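Local atomic coordinates of branched-chain-amino-acid aminotransferase (Pseudomonas sp. UW4, PDB entry 6JIF), a protein that probably catalyses the pyridoxal-5'-phosphate-dependent, reversible transfer of amino groups between branched-chain amino acids and 2-oxo acids. Residues Met81-Cys86 / Ile91-Pro96; Ala176-Lys179 / Pro184-Phe187; Leu213-Lys218 / Ala227-Pro232; Ile273-Thr278 / Ala353-Lys358. All coordinates share one frame; numbering follows the deposited sequence.

Contact 1. Residues Met81-Cys86 / Ile91-Pro96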
loop_
_atom_site.group_PDB
_atom_site.type_symbol
_atom_site.label_atom_id
_atom_site.label_comp_id
_atom_site.label_asym_id
_atom_site.label_seq_id
_atom_site.Cartn_x
_atom_site.Cartn_y
_atom_site.Cartn_z
ATOM N N MET B 81 -9.708 17.648 2.579
ATOM C CA MET B 81 -10.750 18.521 3.142
ATOM C C MET B 81 -10.933 19.734 2.227
ATOM O O MET B 81 -10.080 20.029 1.389
ATOM C CB MET B 81 -10.400 18.995 4.557
ATOM C CG MET B 81 -9.263 20.016 4.487
ATOM S SD MET B 81 -8.466 20.268 6.038
ATOM C CE MET B 81 -7.766 18.628 6.117
ATOM N N LYS B 82 -12.040 20.453 2.391
ATOM C CA LYS B 82 -12.280 21.619 1.541
ATOM C C LYS B 82 -12.493 22.913 2.335
ATOM O O LYS B 82 -13.033 22.909 3.456
ATOM C CB LYS B 82 -13.507 21.412 0.629
ATOM C CG LYS B 82 -13.216 20.528 -0.572
ATOM C CD LYS B 82 -14.495 20.253 -1.373
ATOM C CE LYS B 82 -14.297 19.073 -2.327
ATOM N NZ LYS B 82 -15.583 18.825 -3.057
ATOM N N ALA B 83 -12.111 24.028 1.708
ATOM C CA ALA B 83 -12.482 25.359 2.176
ATOM C C ALA B 83 -13.368 25.968 1.114
ATOM O O ALA B 83 -13.171 25.688 -0.064
ATOM C CB ALA B 83 -11.268 26.262 2.418
ATOM N N TYR B 84 -14.376 26.721 1.554
ATOM C CA TYR B 84 -15.421 27.301 0.717
ATOM C C TYR B 84 -15.537 28.805 0.971
ATOM O O TYR B 84 -15.501 29.256 2.128
ATOM C CB TYR B 84 -16.759 26.644 1.017
ATOM C CG TYR B 84 -16.778 25.149 0.940
ATOM C CD1 TYR B 84 -16.391 24.359 2.040
ATOM C CD2 TYR B 84 -17.185 24.503 -0.203
ATOM C CE1 TYR B 84 -16.416 22.978 1.976
ATOM C CE2 TYR B 84 -17.225 23.121 -0.263
ATOM C CZ TYR B 84 -16.832 22.368 0.823
ATOM O OH TYR B 84 -16.842 20.992 0.771
ATOM N N ARG B 85 -15.711 29.595 -0.104
ATOM C CA ARG B 85 -16.058 30.999 0.061
ATOM C C ARG B 85 -17.544 31.122 0.417
ATOM O O ARG B 85 -18.418 30.568 -0.268
ATOM C CB ARG B 85 -15.742 31.786 -1.209
ATOM C CG ARG B 85 -16.086 33.217 -1.125
ATOM C CD ARG B 85 -15.165 33.959 -0.155
ATOM N NE ARG B 85 -13.828 34.077 -0.742
ATOM C CZ ARG B 85 -12.782 34.633 -0.151
ATOM N NH1 ARG B 85 -12.915 35.149 1.063
ATOM N NH2 ARG B 85 -11.609 34.700 -0.789
ATOM N N CYS B 86 -17.827 31.807 1.514
ATOM C CA CYS B 86 -19.212 32.043 1.887
ATOM C C CYS B 86 -19.797 33.260 1.132
ATOM O O CYS B 86 -19.080 34.152 0.663
ATOM C CB CYS B 86 -19.301 32.315 3.384
ATOM S SG CYS B 86 -18.716 31.018 4.375
ATOM N N ILE B 91 -14.538 32.648 4.780
ATOM C CA ILE B 91 -14.033 31.368 4.283
ATOM C C ILE B 91 -14.304 30.255 5.306
ATOM O O ILE B 91 -13.847 30.338 6.454
ATOM C CB ILE B 91 -12.521 31.451 3.989
ATOM C CG1 ILE B 91 -12.250 32.620 3.036
ATOM C CG2 ILE B 91 -12.033 30.107 3.469
ATOM C CD1 ILE B 91 -10.766 32.923 2.858
ATOM N N ASN B 92 -15.006 29.191 4.884
ATOM C CA ASN B 92 -15.324 28.059 5.757
ATOM C C ASN B 92 -14.359 26.918 5.467
ATOM O O ASN B 92 -14.356 26.374 4.364
ATOM C CB ASN B 92 -16.752 27.531 5.528
ATOM C CG ASN B 92 -17.794 28.357 6.188
ATOM O OD1 ASN B 92 -17.471 29.316 6.837
ATOM N ND2 ASN B 92 -19.064 27.977 6.045
ATOM N N LEU B 93 -13.580 26.501 6.453
ATOM C CA LEU B 93 -12.840 25.253 6.332
ATOM C C LEU B 93 -13.656 24.164 7.032
ATOM O O LEU B 93 -13.904 24.265 8.231
ATOM C CB LEU B 93 -11.468 25.450 6.981
ATOM C CG LEU B 93 -10.477 24.319 7.039
ATOM C CD1 LEU B 93 -10.141 23.982 5.601
ATOM C CD2 LEU B 93 -9.238 24.796 7.783
ATOM N N PHE B 94 -14.011 23.086 6.322
ATOM C CA PHE B 94 -15.030 22.138 6.807
ATOM C C PHE B 94 -14.411 20.985 7.615
ATOM O O PHE B 94 -13.736 20.126 7.049
ATOM C CB PHE B 94 -15.837 21.593 5.614
ATOM C CG PHE B 94 -16.983 20.689 6.014
ATOM C CD1 PHE B 94 -18.159 21.213 6.555
ATOM C CD2 PHE B 94 -16.867 19.303 5.864
ATOM C CE1 PHE B 94 -19.224 20.398 6.918
ATOM C CE2 PHE B 94 -17.935 18.459 6.250
ATOM C CZ PHE B 94 -19.105 18.996 6.752
ATOM N N ARG B 95 -14.723 20.936 8.950
ATOM C CA ARG B 95 -14.416 19.823 9.865
ATOM C C ARG B 95 -12.955 19.369 9.827
ATOM O O ARG B 95 -12.684 18.160 9.841
ATOM C CB ARG B 95 -15.353 18.646 9.575
ATOM C CG ARG B 95 -16.836 19.081 9.735
ATOM C CD ARG B 95 -17.704 17.890 10.002
ATOM N NE ARG B 95 -17.674 17.444 11.388
ATOM C CZ ARG B 95 -18.341 16.382 11.840
ATOM N NH1 ARG B 95 -19.127 15.652 11.019
ATOM N NH2 ARG B 95 -18.307 16.102 13.134
ATOM N N PRO B 96 -11.988 20.283 9.812
ATOM C CA PRO B 96 -10.596 19.835 9.755
ATOM C C PRO B 96 -10.150 19.055 10.992
ATOM O O PRO B 96 -9.214 18.250 10.899
ATOM C CB PRO B 96 -9.816 21.144 9.626
ATOM C CG PRO B 96 -10.662 22.142 10.248
ATOM C CD PRO B 96 -12.089 21.762 9.890
HETATM O O HOH W 1 -13.751 19.225 4.170
#

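Contact 2. Residues Ala176-Lys179 / Pro184-Phe187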
loop_
_atom_site.group_PDB
_atom_site.type_symbol
_atom_site.label_atom_id
_atom_site.label_comp_id
_atom_site.label_asym_id
_atom_site.label_seq_id
_atom_site.Cartn_x
_atom_site.Cartn_y
_atom_site.Cartn_z
ATOM N N ALA B 176 -16.985 20.961 -9.476
ATOM C CA ALA B 176 -17.817 19.778 -9.342
ATOM C C ALA B 176 -17.003 18.578 -9.787
ATOM O O ALA B 176 -16.306 18.635 -10.804
ATOM C CB ALA B 176 -19.072 19.911 -10.211
ATOM N N TYR B 177 -17.113 17.476 -9.054
ATOM C CA TYR B 177 -16.356 16.291 -9.440
ATOM C C TYR B 177 -16.896 15.726 -10.755
ATOM O O TYR B 177 -16.123 15.393 -11.658
ATOM C CB TYR B 177 -16.406 15.255 -8.311
ATOM C CG TYR B 177 -15.538 14.031 -8.548
ATOM C CD1 TYR B 177 -15.981 12.969 -9.342
ATOM C CD2 TYR B 177 -14.273 13.935 -7.971
ATOM C CE1 TYR B 177 -15.175 11.854 -9.564
ATOM C CE2 TYR B 177 -13.465 12.831 -8.174
ATOM C CZ TYR B 177 -13.913 11.791 -8.975
ATOM O OH TYR B 177 -13.099 10.696 -9.188
ATOM N N PHE B 178 -18.215 15.568 -10.867
ATOM C CA PHE B 178 -18.884 15.321 -12.142
ATOM C C PHE B 178 -19.468 16.634 -12.646
ATOM O O PHE B 178 -20.103 17.369 -11.881
ATOM C CB PHE B 178 -19.991 14.281 -12.009
ATOM C CG PHE B 178 -19.508 12.984 -11.461
ATOM C CD1 PHE B 178 -19.661 12.674 -10.097
ATOM C CD2 PHE B 178 -18.866 12.067 -12.285
ATOM C CE1 PHE B 178 -19.179 11.467 -9.582
ATOM C CE2 PHE B 178 -18.395 10.871 -11.770
ATOM C CZ PHE B 178 -18.558 10.575 -10.421
ATOM N N LYS B 179 -19.317 16.908 -13.941
ATOM C CA LYS B 179 -19.982 18.095 -14.450
ATOM C C LYS B 179 -21.414 17.753 -14.870
ATOM O O LYS B 179 -21.739 16.598 -15.161
ATOM C CB LYS B 179 -19.208 18.775 -15.588
ATOM C CG LYS B 179 -17.741 19.147 -15.220
ATOM C CD LYS B 179 -17.500 20.540 -15.878
ATOM C CE LYS B 179 -16.100 21.239 -16.008
ATOM N NZ LYS B 179 -14.935 20.678 -16.771
ATOM N N PRO B 184 -27.610 10.394 -11.698
ATOM C CA PRO B 184 -27.258 9.007 -11.329
ATOM C C PRO B 184 -26.131 8.418 -12.164
ATOM O O PRO B 184 -26.035 8.630 -13.373
ATOM C CB PRO B 184 -28.544 8.214 -11.605
ATOM C CG PRO B 184 -29.641 9.265 -11.817
ATOM C CD PRO B 184 -28.958 10.510 -12.288
ATOM N N HIS B 185 -25.340 7.561 -11.522
ATOM C CA HIS B 185 -24.236 6.860 -12.160
ATOM C C HIS B 185 -24.389 5.400 -11.836
ATOM O O HIS B 185 -24.914 5.067 -10.771
ATOM C CB HIS B 185 -22.871 7.304 -11.603
ATOM C CG HIS B 185 -22.684 8.762 -11.677
ATOM N ND1 HIS B 185 -22.005 9.369 -12.704
ATOM C CD2 HIS B 185 -23.202 9.756 -10.924
ATOM C CE1 HIS B 185 -22.081 10.677 -12.566
ATOM N NE2 HIS B 185 -22.802 10.939 -11.491
ATOM N N ASN B 186 -23.900 4.546 -12.740
ATOM C CA ASN B 186 -23.918 3.087 -12.562
ATOM C C ASN B 186 -22.559 2.596 -12.080
ATOM O O ASN B 186 -21.523 3.093 -12.540
ATOM C CB ASN B 186 -24.298 2.344 -13.845
ATOM C CG ASN B 186 -25.700 2.709 -14.301
ATOM O OD1 ASN B 186 -26.544 3.067 -13.497
ATOM N ND2 ASN B 186 -25.949 2.629 -15.611
ATOM N N PHE B 187 -22.580 1.607 -11.172
ATOM C CA PHE B 187 -21.349 1.010 -10.625
ATOM C C PHE B 187 -21.435 -0.499 -10.752
ATOM O O PHE B 187 -22.531 -1.046 -10.910
ATOM C CB PHE B 187 -21.118 1.406 -9.145
ATOM C CG PHE B 187 -20.948 2.901 -8.920
ATOM C CD1 PHE B 187 -22.035 3.729 -8.904
ATOM C CD2 PHE B 187 -19.671 3.441 -8.729
ATOM C CE1 PHE B 187 -21.878 5.119 -8.679
ATOM C CE2 PHE B 187 -19.511 4.769 -8.516
ATOM C CZ PHE B 187 -20.639 5.631 -8.498
#

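Contact 3. Residues Leu213-Lys218 / Ala227-Pro232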
loop_
_atom_site.group_PDB
_atom_site.type_symbol
_atom_site.label_atom_id
_atom_site.label_comp_id
_atom_site.label_asym_id
_atom_site.label_seq_id
_atom_site.Cartn_x
_atom_site.Cartn_y
_atom_site.Cartn_z
ATOM N N LEU B 213 -6.481 0.063 -7.839
ATOM C CA LEU B 213 -6.166 0.554 -9.201
ATOM C C LEU B 213 -6.675 -0.373 -10.291
ATOM O O LEU B 213 -7.425 0.043 -11.210
ATOM C CB LEU B 213 -4.647 0.735 -9.343
ATOM C CG LEU B 213 -4.095 1.896 -8.530
ATOM C CD1 LEU B 213 -2.576 1.855 -8.428
ATOM C CD2 LEU B 213 -4.554 3.142 -9.267
ATOM N N MET B 214 -6.259 -1.641 -10.239
ATOM C CA MET B 214 -6.709 -2.566 -11.281
ATOM C C MET B 214 -8.225 -2.811 -11.236
ATOM O O MET B 214 -8.866 -2.842 -12.323
ATOM C CB MET B 214 -5.891 -3.867 -11.189
ATOM C CG MET B 214 -6.247 -4.880 -12.242
ATOM S SD MET B 214 -7.577 -5.844 -11.561
ATOM C CE MET B 214 -6.734 -6.857 -10.343
ATOM N N PRO B 215 -8.856 -3.060 -10.072
ATOM C CA PRO B 215 -10.322 -3.263 -10.060
ATOM C C PRO B 215 -11.104 -2.067 -10.554
ATOM O O PRO B 215 -12.108 -2.227 -11.305
ATOM C CB PRO B 215 -10.635 -3.544 -8.583
ATOM C CG PRO B 215 -9.346 -4.001 -7.992
ATOM C CD PRO B 215 -8.238 -3.398 -8.770
ATOM N N GLY B 216 -10.643 -0.880 -10.172
ATOM C CA GLY B 216 -11.291 0.333 -10.640
ATOM C C GLY B 216 -11.154 0.461 -12.130
ATOM O O GLY B 216 -12.105 0.803 -12.816
ATOM N N SER B 217 -9.976 0.122 -12.651
ATOM C CA SER B 217 -9.728 0.201 -14.082
ATOM C C SER B 217 -10.611 -0.780 -14.848
ATOM O O SER B 217 -11.134 -0.454 -15.925
ATOM C CB SER B 217 -8.242 -0.083 -14.337
ATOM O OG SER B 217 -7.954 0.249 -15.682
ATOM N N LYS B 218 -10.808 -1.980 -14.283
ATOM C CA LYS B 218 -11.632 -3.000 -14.922
ATOM C C LYS B 218 -13.101 -2.589 -14.949
ATOM O O LYS B 218 -13.784 -2.799 -15.961
ATOM C CB LYS B 218 -11.423 -4.343 -14.227
ATOM C CG LYS B 218 -10.223 -5.061 -14.798
ATOM C CD LYS B 218 -10.027 -6.414 -14.209
ATOM C CE LYS B 218 -9.058 -7.209 -15.092
ATOM N NZ LYS B 218 -8.447 -8.343 -14.328
ATOM N N ALA B 227 -15.787 0.572 -9.346
ATOM C CA ALA B 227 -16.037 -0.716 -8.723
ATOM C C ALA B 227 -16.638 -0.495 -7.346
ATOM O O ALA B 227 -16.342 0.490 -6.673
ATOM C CB ALA B 227 -14.734 -1.500 -8.581
ATOM N N ILE B 228 -17.481 -1.423 -6.939
ATOM C CA ILE B 228 -17.969 -1.482 -5.566
ATOM C C ILE B 228 -17.340 -2.720 -4.939
ATOM O O ILE B 228 -17.288 -3.783 -5.565
ATOM C CB ILE B 228 -19.508 -1.520 -5.502
ATOM C CG1 ILE B 228 -20.079 -0.142 -5.822
ATOM C CG2 ILE B 228 -19.969 -1.908 -4.102
ATOM C CD1 ILE B 228 -21.619 -0.104 -5.943
ATOM N N TYR B 229 -16.839 -2.563 -3.723
ATOM C CA TYR B 229 -16.116 -3.600 -2.973
ATOM C C TYR B 229 -17.035 -4.161 -1.912
ATOM O O TYR B 229 -17.721 -3.393 -1.205
ATOM C CB TYR B 229 -14.847 -3.035 -2.320
ATOM C CG TYR B 229 -13.922 -2.494 -3.366
ATOM C CD1 TYR B 229 -13.110 -3.361 -4.068
ATOM C CD2 TYR B 229 -13.942 -1.125 -3.717
ATOM C CE1 TYR B 229 -12.281 -2.889 -5.076
ATOM C CE2 TYR B 229 -13.128 -0.627 -4.746
ATOM C CZ TYR B 229 -12.317 -1.536 -5.434
ATOM O OH TYR B 229 -11.488 -1.089 -6.439
ATOM N N LEU B 230 -17.040 -5.493 -1.821
ATOM C CA LEU B 230 -17.778 -6.239 -0.816
ATOM C C LEU B 230 -16.849 -6.619 0.329
ATOM O O LEU B 230 -15.624 -6.538 0.216
ATOM C CB LEU B 230 -18.417 -7.511 -1.430
ATOM C CG LEU B 230 -19.347 -7.222 -2.634
ATOM C CD1 LEU B 230 -20.029 -8.507 -2.979
ATOM C CD2 LEU B 230 -20.412 -6.155 -2.366
ATOM N N ASP B 231 -17.441 -7.119 1.399
ATOM C CA ASP B 231 -16.596 -7.541 2.537
ATOM C C ASP B 231 -15.606 -8.616 2.084
ATOM O O ASP B 231 -15.976 -9.528 1.326
ATOM C CB ASP B 231 -17.456 -8.023 3.695
ATOM C CG ASP B 231 -18.066 -9.347 3.454
ATOM O OD1 ASP B 231 -19.054 -9.378 2.696
ATOM O OD2 ASP B 231 -17.599 -10.334 4.038
ATOM N N PRO B 232 -14.331 -8.500 2.458
ATOM C CA PRO B 232 -13.326 -9.365 1.871
ATOM C C PRO B 232 -13.432 -10.806 2.355
ATOM O O PRO B 232 -13.002 -11.716 1.632
ATOM C CB PRO B 232 -12.005 -8.686 2.299
ATOM C CG PRO B 232 -12.370 -7.843 3.518
ATOM C CD PRO B 232 -13.750 -7.327 3.121
#

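Contact 4. Residues Ile273-Thr278 / Ala353-Lys358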
loop_
_atom_site.group_PDB
_atom_site.type_symbol
_atom_site.label_atom_id
_atom_site.label_comp_id
_atom_site.label_asym_id
_atom_site.label_seq_id
_atom_site.Cartn_x
_atom_site.Cartn_y
_atom_site.Cartn_z
ATOM N N ILE B 273 -24.647 11.398 8.552
ATOM C CA ILE B 273 -25.320 10.723 9.668
ATOM C C ILE B 273 -25.806 11.745 10.678
ATOM O O ILE B 273 -26.952 11.688 11.146
ATOM C CB ILE B 273 -24.408 9.652 10.303
ATOM C CG1 ILE B 273 -24.289 8.444 9.361
ATOM C CG2 ILE B 273 -24.930 9.203 11.686
ATOM C CD1 ILE B 273 -23.181 7.454 9.713
ATOM N N GLU B 274 -24.938 12.713 11.020
ATOM C CA GLU B 274 -25.299 13.719 12.018
ATOM C C GLU B 274 -26.392 14.650 11.498
ATOM O O GLU B 274 -27.313 15.003 12.239
ATOM C CB GLU B 274 -24.039 14.483 12.453
ATOM C CG GLU B 274 -23.218 13.546 13.413
ATOM C CD GLU B 274 -21.755 13.904 13.769
ATOM O OE1 GLU B 274 -21.017 14.538 12.992
ATOM O OE2 GLU B 274 -21.320 13.432 14.859
ATOM N N LEU B 275 -26.337 15.041 10.217
ATOM C CA LEU B 275 -27.380 15.929 9.708
ATOM C C LEU B 275 -28.696 15.182 9.583
ATOM O O LEU B 275 -29.747 15.729 9.884
ATOM C CB LEU B 275 -26.991 16.540 8.362
ATOM C CG LEU B 275 -25.838 17.546 8.444
ATOM C CD1 LEU B 275 -25.350 17.809 7.017
ATOM C CD2 LEU B 275 -26.255 18.856 9.154
ATOM N N ALA B 276 -28.643 13.918 9.146
ATOM C CA ALA B 276 -29.841 13.100 9.073
ATOM C C ALA B 276 -30.509 13.018 10.433
ATOM O O ALA B 276 -31.721 13.187 10.545
ATOM C CB ALA B 276 -29.469 11.673 8.575
ATOM N N LYS B 277 -29.723 12.746 11.490
ATOM C CA LYS B 277 -30.304 12.557 12.816
ATOM C C LYS B 277 -30.760 13.862 13.438
ATOM O O LYS B 277 -31.818 13.908 14.077
ATOM C CB LYS B 277 -29.306 11.890 13.746
ATOM C CG LYS B 277 -29.136 10.413 13.521
ATOM C CD LYS B 277 -28.228 9.871 14.695
ATOM C CE LYS B 277 -27.440 8.602 14.321
ATOM N NZ LYS B 277 -26.336 8.342 15.314
ATOM N N THR B 278 -29.936 14.907 13.360
ATOM C CA THR B 278 -30.192 16.104 14.143
ATOM C C THR B 278 -30.823 17.245 13.347
ATOM O O THR B 278 -31.249 18.236 13.958
ATOM C CB THR B 278 -28.905 16.605 14.800
ATOM O OG1 THR B 278 -28.029 17.094 13.781
ATOM C CG2 THR B 278 -28.215 15.428 15.487
ATOM N N ALA B 353 -22.538 22.663 15.802
ATOM C CA ALA B 353 -21.489 23.196 16.652
ATOM C C ALA B 353 -20.140 22.584 16.316
ATOM O O ALA B 353 -20.014 21.363 16.148
ATOM C CB ALA B 353 -21.817 22.904 18.106
ATOM N N GLY B 354 -19.153 23.452 16.149
ATOM C CA GLY B 354 -17.783 23.014 15.995
ATOM C C GLY B 354 -17.377 22.537 14.613
ATOM O O GLY B 354 -16.188 22.280 14.400
ATOM N N TRP B 355 -18.295 22.476 13.650
ATOM C CA TRP B 355 -17.968 21.939 12.333
ATOM C C TRP B 355 -17.127 22.900 11.491
ATOM O O TRP B 355 -16.336 22.463 10.648
ATOM C CB TRP B 355 -19.258 21.636 11.579
ATOM C CG TRP B 355 -19.937 20.392 12.011
ATOM C CD1 TRP B 355 -19.851 19.764 13.221
ATOM C CD2 TRP B 355 -20.797 19.575 11.193
ATOM N NE1 TRP B 355 -20.614 18.633 13.210
ATOM C CE2 TRP B 355 -21.239 18.523 11.985
ATOM C CE3 TRP B 355 -21.277 19.699 9.892
ATOM C CZ2 TRP B 355 -22.097 17.523 11.488
ATOM C CZ3 TRP B 355 -22.165 18.741 9.416
ATOM C CH2 TRP B 355 -22.549 17.666 10.221
ATOM N N ILE B 356 -17.355 24.211 11.600
ATOM C CA ILE B 356 -16.769 25.164 10.651
ATOM C C ILE B 356 -15.616 25.887 11.316
ATOM O O ILE B 356 -15.773 26.407 12.422
ATOM C CB ILE B 356 -17.815 26.186 10.185
ATOM C CG1 ILE B 356 -18.990 25.509 9.483
ATOM C CG2 ILE B 356 -17.169 27.272 9.344
ATOM C CD1 ILE B 356 -18.592 24.668 8.264
ATOM N N VAL B 357 -14.469 25.935 10.653
ATOM C CA VAL B 357 -13.379 26.792 11.078
ATOM C C VAL B 357 -13.292 27.950 10.103
ATOM O O VAL B 357 -13.111 27.740 8.900
ATOM C CB VAL B 357 -12.056 26.019 11.162
ATOM C CG1 VAL B 357 -10.904 26.981 11.499
ATOM C CG2 VAL B 357 -12.161 24.892 12.257
ATOM N N LYS B 358 -13.434 29.173 10.610
ATOM C CA LYS B 358 -13.350 30.346 9.741
ATOM C C LYS B 358 -11.878 30.609 9.493
ATOM O O LYS B 358 -11.093 30.670 10.449
ATOM C CB LYS B 358 -14.015 31.571 10.393
ATOM C CG LYS B 358 -15.569 31.451 10.493
ATOM C CD LYS B 358 -16.217 31.739 9.154
ATOM C CE LYS B 358 -17.732 31.587 9.257
ATOM N NZ LYS B 358 -18.388 31.772 7.966
#

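Contact 1. Residues Met81-Cys86 / Ile91-Pro96
The ring of Tyr84 meets Phe94 along its edge, CE1 lying 3.9 Å from Phe94 CB and nearly in one plane with it. Phe94 turns its own ring off the hairpin, CG anti to the backbone N (chi1 -176°); one face is covered centrally by Arg95 CG, and a water lies at the edge. The guanidinium of Arg85, folded back by bends at chi2 and chi3, lays one face over Ile91, with NH1 3.3 Å from Ile91 CG1, while NH1 also donates to the Gly89 carbonyl in the turn. The backbone illustrates the antiparallel rule: Tyr84 and Asn92 form a hydrogen-bonded pair, Tyr84 N to Asn92 O and Asn92 N to Tyr84 O each 2.8 Å. Ala83-Leu93 and Arg85-Ile91 are non-hydrogen-bonded pairs. Phe94 N reaches Lys82 O at 3.0 Å, almost collinear with the C=O bond, and past this point the water takes over, bridging Lys82 N and Phe94 O. Cys86 SG packs against the Asn92 amide, whose OD1 accepts from Lys358 NZ and whose ND2 donates to Gln345 O. Met81 SD rests on Pro96 CB (3.9 Å). The hairpin of strands 76-85 and 91-94 continues an antiparallel sheet, flanked by strand 143-153 beyond the first strand and 356-358 beyond the second, while helix 117-130 covers the face carrying Ala83 and Leu93.

Contact 2. Residues Ala176-Lys179 / Pro184-Phe187
Phe178 and His185 supply essentially all the surface this contact buries, in about equal shares, and their rings do the touching. They arrive from opposite directions. In each residue CG stands anti to the carbonyl carbon (chi1 -57° in Phe178, -54° in His185), a choice that sends the phenyl ring off the loop and the imidazole off the strand, and the two rings meet between them. The closest approach is between Phe178 CD2 and His185 CE1, 3.5 Å apart, with CE1 over the phenyl face but displaced toward its rim. The ring centroids of Phe178 and His185 are only 4.1 Å apart, yet the planes tilt by 33°, too much for a parallel stack and far too little for a T-shape. Tyr177 lies against the other phenyl face, its CD1 again near the rim, and the Phe178 ring is thereby held between two aromatic neighbours. The pair illustrates two aromatic rings packing without a polar bond between them, at a partly solvent-accessible place. The loop leads from strand 164-174 of the antiparallel sheet to strand 185-189 of the mixed sheet. There, both aromatic side chains touch Thr310 of strand 308-317, and the backbone of His185 bonds to Pro311 and Gly313 of that parallel neighbour.

Contact 3. Residues Leu213-Lys218 / Ala227-Pro232
Tyr229 reaches Pro215 because its CG stands anti to the carbonyl carbon (chi1 -60°) and chi2 of -81° turns the ring across the CA-CB-CG plane, bringing the phenol end up to the helix. The hydroxyl is then 3.4 Å from Pro215 CB, while Tyr229 CE1 lies 3.9 Å from the same carbon. Pro215 CB thus sits at the edge of the phenol, near its plane, and the two side chains run at about a right angle. Gly216 N is 3.8 Å from Tyr229 OH, too far for a hydrogen bond, and the join is one of van der Waals contact. Two residues earlier on the strand, Ala227 aims its methyl at the helix, CB lying 3.9 Å from Pro215 O and 4.4 Å from Gly216 CA; the CA atoms of Gly216 and Ala227, 5.2 Å apart, are the nearest such pair across the segments. Pro215, having no N-H to give to the preceding turn, also kinks the helix. An alanine in place of Tyr229 would probably open a gap between helix and strand and strip Pro215 CB of its aromatic neighbour. The whole is a worked case of a beta-alpha-beta unit: helix 206-221, starting just after the cofactor-pocket residue Lys204, connects the parallel neighbours 185-189 and 227-230. Another side of the helix packs on Arg109 and Leu111 of the second subunit, and strand 238-241 flanks Tyr229 through backbone bonds.

Contact 4. Residues Ile273-Thr278 / Ala353-Lys358
Apolar packing comes first: Leu275 sets its branch point against the far corner of the Trp355 indole, CG lying 3.7 Å from CH2, with both methyls close by. Glu274 adds its aliphatic part, CB meeting Trp355 CZ2 at 3.7 Å from the edge and in the ring plane. Among polar groups, Glu274 OE1 comes 3.5 Å from Trp355 CZ2, its carboxylate tilted 34° to the indole. This oxygen is not bonded to the indole nitrogen, its partner being Arg95 NH1 in a salt bridge; Arg95 in turn makes a cation-pi contact with Trp355. The contact joins helix 267-278 to the turn leading into the C-terminal strand 356-358, the edge strand of the antiparallel sheet within this chain. An alanine at Trp355 is likely to leave the Arg95 guanidinium without its aromatic partner and Leu275 facing a gap. Within the helix, Glu274 O accepts two bonds from Thr278, from N at 2.9 Å and from OG1 at 2.7 Å, arriving from opposite faces of the carbonyl plane. The Thr278 hydroxyl thus adds a second bond to the backbone one at Glu274 O, with OG1 40° out of that plane.

How the contacts relate
Contacts 1, 3 and 4 are buried, whereas contact 2 lies at the surface, and their chemistry differs accordingly. Contact 1 alone has hydrogen bonds between its segments, backbone ones, alongside side-chain packing; the others meet mainly through side chains. Contacts 1 and 4 touch and share one antiparallel sheet: strand 356-358 pairs with 91-94, Leu93 N bonding to Val357 O and Arg95 N to Trp355 O, and Arg95 makes a cation-pi contact with the indole of contact 4. Contacts 2 and 3 serve the mixed sheet instead, where Phe187 packs on Ile228 between parallel neighbours; one relies on an aromatic pair, the other on proline, glycine and a phenol. Contacts 1 and 3 lie on opposite sides of the chain's centre.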